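Local coordinates for Pap fimbrial major pilin protein (Escherichia coli, PDB 2UY6), which polymerizes into the thick, right-handed helical rod of the P pilus, which enables bacteria to colonize the epithelium of specific host organs, at residues Asp53-Leu58 with Val130-Ala135; Leu79-Pro84 with Lys110-Asp115. The protein carries 2 engineered substitutions. All blocks are in the same frame, centred on the assembly; numbering follows the deposited sequence.

Interaction 1: residues Asp53-Leu58 with Val130-Ala135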
# COMPACT_ATOMS: atom_id res chain seq x y z
N ASP B 53 20.03 21.51 0.83
CA ASP B 53 19.65 20.12 0.98
C ASP B 53 18.15 19.96 0.80
O ASP B 53 17.36 20.56 1.52
CB ASP B 53 20.04 19.61 2.37
CG ASP B 53 21.54 19.44 2.54
OD1 ASP B 53 21.96 18.91 3.59
OD2 ASP B 53 22.31 19.85 1.64
N LEU B 54 17.76 19.17 -0.19
CA LEU B 54 16.35 18.92 -0.42
C LEU B 54 16.20 17.43 -0.08
O LEU B 54 16.43 16.57 -0.93
CB LEU B 54 16.00 19.17 -1.88
CG LEU B 54 14.53 19.49 -2.17
CD1 LEU B 54 14.33 19.66 -3.66
CD2 LEU B 54 13.66 18.40 -1.66
N ASP B 55 15.87 17.13 1.17
CA ASP B 55 15.71 15.74 1.59
C ASP B 55 14.25 15.31 1.71
O ASP B 55 13.43 16.00 2.32
CB ASP B 55 16.44 15.49 2.90
CG ASP B 55 17.94 15.66 2.77
OD1 ASP B 55 18.52 15.15 1.78
OD2 ASP B 55 18.55 16.30 3.64
N ILE B 56 13.93 14.17 1.12
CA ILE B 56 12.58 13.64 1.14
C ILE B 56 12.56 12.31 1.87
O ILE B 56 13.17 11.34 1.42
CB ILE B 56 12.05 13.42 -0.30
CG1 ILE B 56 12.10 14.73 -1.07
CG2 ILE B 56 10.62 12.91 -0.26
CD1 ILE B 56 11.76 14.58 -2.55
N GLU B 57 11.87 12.26 3.01
CA GLU B 57 11.78 11.04 3.79
C GLU B 57 10.61 10.17 3.34
O GLU B 57 9.46 10.61 3.32
CB GLU B 57 11.67 11.36 5.28
CG GLU B 57 11.25 10.16 6.14
CD GLU B 57 11.56 10.32 7.63
OE1 GLU B 57 11.33 11.42 8.19
OE2 GLU B 57 12.04 9.34 8.24
N LEU B 58 10.92 8.93 2.95
CA LEU B 58 9.92 7.96 2.51
C LEU B 58 9.44 7.20 3.74
O LEU B 58 10.22 6.49 4.37
CB LEU B 58 10.53 6.98 1.51
CG LEU B 58 11.09 7.65 0.25
CD1 LEU B 58 11.77 6.64 -0.67
CD2 LEU B 58 9.96 8.35 -0.46
N VAL B 130 15.71 8.24 3.36
CA VAL B 130 15.65 9.61 2.86
C VAL B 130 16.38 9.72 1.53
O VAL B 130 17.52 9.27 1.40
CB VAL B 130 16.32 10.60 3.84
CG1 VAL B 130 16.28 12.02 3.28
CG2 VAL B 130 15.64 10.55 5.19
N LEU B 131 15.70 10.29 0.54
CA LEU B 131 16.32 10.49 -0.76
C LEU B 131 16.96 11.87 -0.63
O LEU B 131 16.32 12.81 -0.14
CB LEU B 131 15.25 10.50 -1.86
CG LEU B 131 14.49 9.18 -2.05
CD1 LEU B 131 13.18 9.43 -2.79
CD2 LEU B 131 15.35 8.19 -2.80
N HIS B 132 18.22 11.99 -1.03
CA HIS B 132 18.95 13.25 -0.91
C HIS B 132 19.16 13.97 -2.24
O HIS B 132 19.60 13.36 -3.21
CB HIS B 132 20.33 13.02 -0.27
CG HIS B 132 20.28 12.26 1.03
ND1 HIS B 132 19.87 12.83 2.22
CD2 HIS B 132 20.63 10.99 1.33
CE1 HIS B 132 19.98 11.94 3.19
NE2 HIS B 132 20.44 10.82 2.68
N TYR B 133 18.82 15.25 -2.26
CA TYR B 133 19.00 16.10 -3.44
C TYR B 133 19.52 17.45 -2.97
O TYR B 133 19.53 17.74 -1.77
CB TYR B 133 17.67 16.36 -4.17
CG TYR B 133 16.95 15.15 -4.73
CD1 TYR B 133 16.05 14.42 -3.95
CD2 TYR B 133 17.15 14.76 -6.05
CE1 TYR B 133 15.38 13.31 -4.47
CE2 TYR B 133 16.48 13.66 -6.58
CZ TYR B 133 15.60 12.94 -5.79
OH TYR B 133 14.97 11.85 -6.32
N THR B 134 19.98 18.27 -3.90
CA THR B 134 20.43 19.62 -3.57
C THR B 134 19.80 20.53 -4.60
O THR B 134 19.61 20.15 -5.75
CB THR B 134 21.96 19.78 -3.62
OG1 THR B 134 22.48 19.02 -4.71
CG2 THR B 134 22.59 19.33 -2.32
N ALA B 135 19.45 21.73 -4.18
CA ALA B 135 18.82 22.68 -5.08
C ALA B 135 19.52 24.02 -5.03
O ALA B 135 19.87 24.51 -3.95
CB ALA B 135 17.35 22.83 -4.72
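D55 and H132 both carry CG anti to the carbonyl carbon and beside the backbone N, with chi1 at -65° and -53°. These torsions bring carboxylate and imidazole together across two neighbouring antiparallel strands of the incomplete immunoglobulin-like fold of a pilin. H132 ND1 donates to D55 OD1 at 2.7 Å. The oxygen lies near the ring plane of H132, but the nitrogen stands above the carboxylate plane; the two planes are almost perpendicular. At the far end of the ring, NE2 is bonded to E128. The imidazole is therefore held through both nitrogens, and two carboxylates beside it would probably stabilise its protonated form. V130 flanks the pair: its CG1, anti to the backbone N, packs against D55 CB at 3.5 Å, and its carbonyl oxygen lies over one face of the H132 ring near the rim.

The backbones are joined at two hydrogen-bonded pairs. I56 and L131 bond in both directions, and both bonds are nearly straight. At the second pair, L54 N donates to Y133 O at 2.8 Å, while the return bond from Y133 N is weak and bent (134°). D53, D55, E57, V130, H132 and T134 share the more exposed face. E57 turns its acid end to N129.

L54, I56, L131 and Y133 project from the other face into the interior. I56 and L131 both touch F158 of strand 153-162, and L54 also packs on an apolar side chain of another protein's chain. L58 joins this side through its methyl tip, with CD1 3.8 Å from L131 CD1. Y133 CB sits 4.0 Å from L54 CB, and the L54 carbonyl oxygen lies at the edge of the tyrosine ring, 3.7 Å from Y133 CD1.

Interaction 2: residues Leu79-Pro84 with Lys110-Asp115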
# COMPACT_ATOMS: atom_id res chain seq x y z
N LEU B 79 9.95 7.06 -10.61
CA LEU B 79 10.03 8.31 -9.87
C LEU B 79 10.31 9.47 -10.82
O LEU B 79 11.15 9.35 -11.72
CB LEU B 79 11.13 8.17 -8.82
CG LEU B 79 11.43 9.33 -7.88
CD1 LEU B 79 12.31 8.83 -6.75
CD2 LEU B 79 12.12 10.45 -8.64
N ALA B 80 9.61 10.58 -10.65
CA ALA B 80 9.82 11.73 -11.53
C ALA B 80 9.35 13.07 -10.95
O ALA B 80 8.42 13.13 -10.14
CB ALA B 80 9.14 11.48 -12.88
N PHE B 81 10.01 14.14 -11.38
CA PHE B 81 9.64 15.47 -10.92
C PHE B 81 8.92 16.19 -12.05
O PHE B 81 9.23 15.99 -13.23
CB PHE B 81 10.86 16.28 -10.52
CG PHE B 81 11.49 15.85 -9.23
CD1 PHE B 81 12.34 14.75 -9.19
CD2 PHE B 81 11.25 16.55 -8.06
CE1 PHE B 81 12.96 14.37 -8.00
CE2 PHE B 81 11.86 16.18 -6.86
CZ PHE B 81 12.71 15.08 -6.83
N THR B 82 7.96 17.03 -11.69
CA THR B 82 7.22 17.78 -12.68
C THR B 82 6.92 19.19 -12.21
O THR B 82 6.56 19.41 -11.06
CB THR B 82 5.90 17.05 -13.05
OG1 THR B 82 6.17 16.14 -14.12
CG2 THR B 82 4.83 18.04 -13.48
N GLY B 83 7.08 20.13 -13.13
CA GLY B 83 6.83 21.53 -12.85
C GLY B 83 7.13 22.33 -14.10
O GLY B 83 7.78 21.82 -15.02
N PRO B 84 6.67 23.59 -14.18
CA PRO B 84 6.93 24.43 -15.36
C PRO B 84 8.43 24.62 -15.55
O PRO B 84 9.16 24.85 -14.57
CB PRO B 84 6.23 25.73 -14.99
CG PRO B 84 6.39 25.77 -13.49
CD PRO B 84 6.02 24.36 -13.12
N LYS B 110 23.47 13.27 -10.91
CA LYS B 110 22.67 13.57 -12.08
C LYS B 110 21.71 14.71 -11.77
O LYS B 110 21.33 14.92 -10.62
CB LYS B 110 21.89 12.33 -12.52
N ASN B 111 21.34 15.45 -12.80
CA ASN B 111 20.41 16.55 -12.64
C ASN B 111 18.99 16.04 -12.83
O ASN B 111 18.76 15.09 -13.59
CB ASN B 111 20.68 17.64 -13.67
CG ASN B 111 21.73 18.62 -13.22
OD1 ASN B 111 22.46 19.18 -14.03
ND2 ASN B 111 21.78 18.86 -11.91
N VAL B 112 18.05 16.65 -12.14
CA VAL B 112 16.65 16.27 -12.28
C VAL B 112 16.08 17.07 -13.44
O VAL B 112 16.53 18.17 -13.73
CB VAL B 112 15.86 16.60 -11.00
CG1 VAL B 112 14.36 16.53 -11.28
CG2 VAL B 112 16.23 15.63 -9.89
N VAL B 113 15.10 16.50 -14.13
CA VAL B 113 14.44 17.18 -15.23
C VAL B 113 12.96 17.25 -14.84
O VAL B 113 12.45 16.34 -14.19
CB VAL B 113 14.60 16.43 -16.56
CG1 VAL B 113 16.01 16.61 -17.08
CG2 VAL B 113 14.33 14.95 -16.36
N PHE B 114 12.29 18.33 -15.22
CA PHE B 114 10.88 18.50 -14.86
C PHE B 114 9.91 18.44 -16.03
O PHE B 114 8.73 18.75 -15.86
CB PHE B 114 10.68 19.82 -14.13
CG PHE B 114 11.59 20.02 -12.97
CD1 PHE B 114 12.89 20.48 -13.16
CD2 PHE B 114 11.16 19.74 -11.68
CE1 PHE B 114 13.74 20.67 -12.07
CE2 PHE B 114 12.01 19.93 -10.58
CZ PHE B 114 13.30 20.39 -10.78
N ASP B 115 10.38 18.06 -17.21
CA ASP B 115 9.50 17.99 -18.37
C ASP B 115 8.73 16.68 -18.32
O ASP B 115 8.06 16.29 -19.28
CB ASP B 115 10.31 18.05 -19.67
CG ASP B 115 11.34 16.93 -19.77
OD1 ASP B 115 11.97 16.81 -20.84
OD2 ASP B 115 11.53 16.19 -18.78
O HOH W 1 12.08 13.97 -13.31
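F81 forms the tight half of this contact, where strand 77-86 of the pilin's immunoglobulin-like fold meets the loop that follows strand 101-106. F81 CB is directed toward the loop, and the side chain crosses V112 at about a right angle. V112 CG1, anti to the backbone N, is pressed obliquely against the ring, 3.4 Å from F81 CD1. The same methyl also lies over one face of the F114 ring, toward its rim. F114 in turn brings CD2 to within 3.7 Å of F81 CB. Both phenylalanines are buried, and V105 lines the loop side by touching V112 and F114.

The backbone side is looser. G83 N donates a weak, long bond to F114 O at 3.5 Å. The CB atoms of T82 and V113 point away from the opposite segment. T82 OG1 bends back to make a weak bond to F81 O. That oxygen also receives a CA-H...O contact from F114. A water fills in where the two backbones do not pair directly: it accepts from F81 N at 2.8 Å and can donate to V113 O at 2.6 Å.

Interaction 2 is nested in the chain between the two strands of interaction 1, and strand 77-86 is the next strand after 52-59 along the chain. The centres of the two interactions lie about 14 Å apart, and they meet in the hydrophobic interior of one pilin domain. Y133 is the main joint. Its ring meets F81 edge-to-face, with Y133 OH 3.6 Å from F81 CE1. Y133 CE2 also lies 3.9 Å from V112 CG2, so the tyrosine touches both halves of interaction 2. L79 adds a second junction: its CD1 is 4.1 Å from L131 CD1. F158 of strand 153-162 reaches both contacts, touching I56, L131, L79 and F81.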